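PDB 3RH9: succinate-semialdehyde dehydrogenase (NAD(P)(+)) from Marinobacter aquaeolei, which probably oxidises succinate semialdehyde to succinate with NAD(P)+ as the electron acceptor, as a member of the aldehyde dehydrogenase family. Local coordinates for residues P177-I191 / G205-I217. Sequence-based numbering, arbitrary orientation.
Sequences PSVIKPASETPLTMI and GMVNLVMGKASVI
Strands 178-181 and 207-209 run parallel, their axes 30° apart and 4.5 Å at closest approach. Hydrogen bonds join Ser178 N to Met206 O, Ile180 N to Asn208 O, and Val210 N to Ile180 O, the last 2.9 Å long and nearly straight at 174°. Strand 151-154 continues the sheet beyond 178-181. On one face of the pair, the CD1 branch of Leu209 reaches the CD atom of the Pro182 ring (3.6 Å) and CG of Met190, a selenomethionine whose side chain runs past it in the opposite direction. CD2 of Leu209 meets CG1 of Ile191 at 4.0 Å, and selenomethionine Met211 crosses the same isoleucine obliquely; Met190 and Ile191 of helix 188-197 thus pack on Leu209 and Met211. The other face carries Val179 CG1 against Val210 CG2 (3.9 Å), covered by helix 48-61. With CG anti to the backbone N (chi1 -161°), Lys181 lays CB and CG against Ile217 CG2, and its bent chain brings NZ back near Ile217 and into a weak bond with Gly212 O (3.4 Å). Cut back to an alanine here, the chain would probably uncover the flank of Ile217 that CG and the ammonium end touch, and Gly212 O would lose its weak bond to NZ. Beyond the strands, a water accepts from Gly212 N (3.0 Å), donates to Pro182 O and also bonds Ser184 OG, bridging the loop after strand 178-181 to the one that leads into helix 214-223. With helix 188-197 as the connection, the strands form a beta-alpha-beta unit at the edge, within this chain, of a mostly parallel sheet, consistent with the Rossmann-like nucleotide-binding domain of aldehyde dehydrogenases.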
loop_
_atom_site.group_PDB
_atom_site.type_symbol
_atom_site.label_atom_id
_atom_site.label_comp_id
_atom_site.label_asym_id
_atom_site.label_seq_id
_atom_site.Cartn_x
_atom_site.Cartn_y
_atom_site.Cartn_z
ATOM N N PRO A 177 2.300 13.921 -12.676
ATOM C CA PRO A 177 3.015 13.723 -13.942
ATOM C C PRO A 177 3.557 12.297 -13.973
ATOM O O PRO A 177 3.935 11.747 -12.941
ATOM C CB PRO A 177 4.164 14.742 -13.869
ATOM C CG PRO A 177 3.756 15.735 -12.808
ATOM C CD PRO A 177 2.939 14.943 -11.828
ATOM N N SER A 178 3.585 11.684 -15.141
ATOM C CA SER A 178 3.977 10.293 -15.205
ATOM C C SER A 178 5.007 10.011 -16.296
ATOM O O SER A 178 5.095 10.713 -17.299
ATOM C CB SER A 178 2.739 9.410 -15.372
ATOM O OG SER A 178 1.892 9.900 -16.398
ATOM N N VAL A 179 5.799 8.976 -16.065
ATOM C CA VAL A 179 6.739 8.480 -17.042
ATOM C C VAL A 179 6.241 7.094 -17.406
ATOM O O VAL A 179 6.024 6.268 -16.519
ATOM C CB VAL A 179 8.125 8.394 -16.432
ATOM C CG1 VAL A 179 9.071 7.682 -17.369
ATOM C CG2 VAL A 179 8.628 9.770 -16.093
ATOM N N ILE A 180 6.023 6.838 -18.695
ATOM C CA ILE A 180 5.311 5.624 -19.107
ATOM C C ILE A 180 6.138 4.601 -19.884
ATOM O O ILE A 180 6.771 4.951 -20.881
ATOM C CB ILE A 180 4.057 5.960 -19.915
ATOM C CG1 ILE A 180 3.060 6.705 -19.019
ATOM C CG2 ILE A 180 3.452 4.671 -20.502
ATOM C CD1 ILE A 180 1.715 7.001 -19.648
ATOM N N LYS A 181 6.100 3.340 -19.434
ATOM C CA LYS A 181 6.891 2.281 -20.042
ATOM C C LYS A 181 6.075 1.051 -20.455
ATOM O O LYS A 181 5.700 0.243 -19.610
ATOM C CB LYS A 181 8.005 1.853 -19.084
ATOM C CG LYS A 181 9.158 1.108 -19.749
ATOM C CD LYS A 181 8.719 -0.229 -20.286
ATOM C CE LYS A 181 9.893 -1.174 -20.454
ATOM N NZ LYS A 181 11.118 -0.374 -20.717
ATOM N N PRO A 182 5.834 0.882 -21.768
ATOM C CA PRO A 182 5.080 -0.280 -22.249
ATOM C C PRO A 182 5.986 -1.473 -22.495
ATOM O O PRO A 182 7.212 -1.337 -22.509
ATOM C CB PRO A 182 4.522 0.220 -23.576
ATOM C CG PRO A 182 5.641 1.057 -24.111
ATOM C CD PRO A 182 6.287 1.728 -22.891
ATOM N N ALA A 183 5.379 -2.641 -22.675
ATOM C CA ALA A 183 6.119 -3.850 -23.005
ATOM C C ALA A 183 6.731 -3.704 -24.407
ATOM O O ALA A 183 6.112 -3.125 -25.295
ATOM C CB ALA A 183 5.189 -5.045 -22.937
ATOM N N SER A 184 7.940 -4.218 -24.613
ATOM C CA SER A 184 8.557 -4.118 -25.935
ATOM C C SER A 184 7.830 -4.954 -26.996
ATOM O O SER A 184 8.079 -4.791 -28.186
ATOM C CB SER A 184 10.027 -4.507 -25.892
ATOM O OG SER A 184 10.744 -3.639 -25.045
ATOM N N GLU A 185 6.946 -5.850 -26.562
ATOM C CA GLU A 185 6.114 -6.629 -27.477
ATOM C C GLU A 185 4.972 -5.790 -28.041
ATOM O O GLU A 185 4.428 -6.099 -29.105
ATOM C CB GLU A 185 5.523 -7.859 -26.773
ATOM C CG GLU A 185 6.540 -8.934 -26.370
ATOM C CD GLU A 185 7.215 -8.670 -25.009
ATOM O OE1 GLU A 185 6.850 -7.678 -24.322
ATOM O OE2 GLU A 185 8.107 -9.474 -24.630
ATOM N N THR A 186 4.594 -4.738 -27.316
ATOM C CA THR A 186 3.462 -3.905 -27.724
ATOM C C THR A 186 3.653 -2.413 -27.466
ATOM O O THR A 186 2.865 -1.801 -26.752
ATOM C CB THR A 186 2.159 -4.373 -27.049
ATOM O OG1 THR A 186 2.409 -4.610 -25.657
ATOM C CG2 THR A 186 1.641 -5.655 -27.709
ATOM N N PRO A 187 4.686 -1.816 -28.074
ATOM C CA PRO A 187 4.960 -0.392 -27.888
ATOM C C PRO A 187 4.108 0.489 -28.806
ATOM O O PRO A 187 3.913 1.664 -28.517
ATOM C CB PRO A 187 6.422 -0.263 -28.304
ATOM C CG PRO A 187 6.822 -1.593 -28.872
ATOM C CD PRO A 187 5.612 -2.413 -29.044
ATOM N N LEU A 188 3.605 -0.069 -29.898
ATOM C CA LEU A 188 2.993 0.753 -30.934
ATOM C C LEU A 188 1.632 1.287 -30.522
ATOM O O LEU A 188 1.209 2.357 -30.969
ATOM C CB LEU A 188 2.885 -0.011 -32.260
ATOM C CG LEU A 188 4.137 -0.771 -32.708
ATOM C CD1 LEU A 188 3.791 -1.677 -33.871
ATOM C CD2 LEU A 188 5.295 0.177 -33.038
ATOM N N THR A 189 0.931 0.537 -29.685
ATOM C CA THR A 189 -0.363 0.995 -29.238
ATOM C C THR A 189 -0.068 2.196 -28.369
ATOM O O THR A 189 -0.798 3.181 -28.382
ATOM C CB THR A 189 -1.126 -0.095 -28.471
ATOM O OG1 THR A 189 -1.485 -1.129 -29.384
ATOM C CG2 THR A 189 -2.398 0.446 -27.877
HETATM N N MSE A 190 1.036 2.112 -27.632
HETATM C CA MSE A 190 1.415 3.179 -26.728
HETATM C C MSE A 190 1.774 4.424 -27.531
HETATM O O MSE A 190 1.346 5.542 -27.214
HETATM C CB MSE A 190 2.585 2.754 -25.836
HETATM C CG MSE A 190 2.737 3.642 -24.609
HETATM SE SE MSE A 190 1.074 3.604 -23.565
HETATM C CE MSE A 190 1.102 5.388 -22.855
ATOM N N ILE A 191 2.562 4.225 -28.577
ATOM C CA ILE A 191 2.934 5.340 -29.416
ATOM C C ILE A 191 1.681 6.010 -29.985
ATOM O O ILE A 191 1.561 7.234 -29.964
ATOM C CB ILE A 191 3.929 4.920 -30.510
ATOM C CG1 ILE A 191 5.243 4.501 -29.860
ATOM C CG2 ILE A 191 4.186 6.074 -31.453
ATOM C CD1 ILE A 191 6.254 3.992 -30.821
ATOM N N GLY A 205 5.238 17.787 -20.018
ATOM C CA GLY A 205 5.746 16.991 -18.917
ATOM C C GLY A 205 4.708 16.156 -18.177
ATOM O O GLY A 205 5.087 15.338 -17.353
HETATM N N MSE A 206 3.413 16.344 -18.438
HETATM C CA MSE A 206 2.401 15.574 -17.709
HETATM C C MSE A 206 2.425 14.095 -18.073
HETATM O O MSE A 206 2.188 13.228 -17.224
HETATM C CB MSE A 206 1.004 16.125 -17.929
HETATM C CG MSE A 206 0.678 17.295 -17.055
HETATM SE SE MSE A 206 0.633 16.920 -15.111
HETATM C CE MSE A 206 -0.438 15.279 -15.132
ATOM N N VAL A 207 2.703 13.809 -19.340
ATOM C CA VAL A 207 2.869 12.436 -19.788
ATOM C C VAL A 207 4.183 12.324 -20.542
ATOM O O VAL A 207 4.594 13.255 -21.218
ATOM C CB VAL A 207 1.721 11.995 -20.681
ATOM C CG1 VAL A 207 0.403 12.197 -19.970
ATOM C CG2 VAL A 207 1.740 12.781 -21.956
ATOM N N ASN A 208 4.850 11.186 -20.384
ATOM C CA ASN A 208 6.148 10.921 -20.999
ATOM C C ASN A 208 6.269 9.437 -21.323
ATOM O O ASN A 208 5.836 8.590 -20.544
ATOM C CB ASN A 208 7.291 11.335 -20.078
ATOM C CG ASN A 208 7.134 12.741 -19.556
ATOM O OD1 ASN A 208 6.506 12.972 -18.522
ATOM N ND2 ASN A 208 7.720 13.692 -20.259
ATOM N N LEU A 209 6.860 9.141 -22.476
ATOM C CA LEU A 209 6.969 7.780 -22.974
ATOM C C LEU A 209 8.430 7.355 -23.115
ATOM O O LEU A 209 9.217 8.014 -23.768
ATOM C CB LEU A 209 6.226 7.660 -24.306
ATOM C CG LEU A 209 6.298 6.332 -25.075
ATOM C CD1 LEU A 209 6.021 5.131 -24.166
ATOM C CD2 LEU A 209 5.344 6.352 -26.291
ATOM N N VAL A 210 8.787 6.254 -22.471
ATOM C CA VAL A 210 10.111 5.683 -22.619
ATOM C C VAL A 210 9.982 4.227 -23.066
ATOM O O VAL A 210 9.030 3.548 -22.694
ATOM C CB VAL A 210 10.878 5.771 -21.317
ATOM C CG1 VAL A 210 11.188 7.224 -21.003
ATOM C CG2 VAL A 210 10.063 5.163 -20.211
HETATM N N MSE A 211 10.912 3.771 -23.902
HETATM C CA MSE A 211 10.879 2.410 -24.413
HETATM C C MSE A 211 12.264 1.879 -24.591
HETATM O O MSE A 211 13.204 2.636 -24.781
HETATM C CB MSE A 211 10.194 2.361 -25.751
HETATM C CG MSE A 211 9.161 3.427 -25.874
HETATM SE SE MSE A 211 8.144 3.291 -27.497
HETATM C CE MSE A 211 6.489 2.672 -26.698
ATOM N N GLY A 212 12.374 0.560 -24.533
ATOM C CA GLY A 212 13.640 -0.109 -24.732
ATOM C C GLY A 212 13.856 -1.198 -23.709
ATOM O O GLY A 212 12.913 -1.837 -23.247
ATOM N N LYS A 213 15.114 -1.394 -23.347
ATOM C CA LYS A 213 15.529 -2.520 -22.520
ATOM C C LYS A 213 14.980 -2.368 -21.107
ATOM O O LYS A 213 15.129 -1.319 -20.491
ATOM C CB LYS A 213 17.061 -2.603 -22.518
ATOM C CG LYS A 213 17.621 -3.910 -22.025
ATOM C CD LYS A 213 19.137 -3.995 -22.252
ATOM C CE LYS A 213 19.760 -5.202 -21.530
ATOM N NZ LYS A 213 19.253 -6.526 -22.041
ATOM N N ALA A 214 14.341 -3.414 -20.597
ATOM C CA ALA A 214 13.719 -3.379 -19.273
ATOM C C ALA A 214 14.685 -3.019 -18.138
ATOM O O ALA A 214 14.414 -2.118 -17.339
ATOM C CB ALA A 214 13.040 -4.685 -18.995
ATOM N N SER A 215 15.808 -3.725 -18.059
ATOM C CA SER A 215 16.890 -3.343 -17.141
ATOM C C SER A 215 17.110 -1.842 -17.076
ATOM O O SER A 215 17.083 -1.263 -15.998
ATOM C CB SER A 215 18.222 -3.985 -17.549
ATOM O OG SER A 215 18.296 -5.326 -17.116
ATOM N N VAL A 216 17.357 -1.228 -18.235
ATOM C CA VAL A 216 17.729 0.182 -18.307
ATOM C C VAL A 216 16.647 1.080 -17.748
ATOM O O VAL A 216 16.879 1.803 -16.779
ATOM C CB VAL A 216 18.059 0.641 -19.760
ATOM C CG1 VAL A 216 18.170 2.164 -19.831
ATOM C CG2 VAL A 216 19.347 -0.022 -20.275
ATOM N N ILE A 217 15.465 1.022 -18.359
ATOM C CA ILE A 217 14.348 1.843 -17.925
ATOM C C ILE A 217 14.030 1.580 -16.458
ATOM O O ILE A 217 13.954 2.515 -15.651
ATOM C CB ILE A 217 13.086 1.616 -18.778
ATOM C CG1 ILE A 217 13.181 2.409 -20.074
ATOM C CG2 ILE A 217 11.870 2.124 -18.057
ATOM C CD1 ILE A 217 14.059 1.801 -21.118
HETATM O O HOH W 1 9.798 -0.932 -23.885
HETATM O O HOH W 2 10.244 -3.963 -22.567
#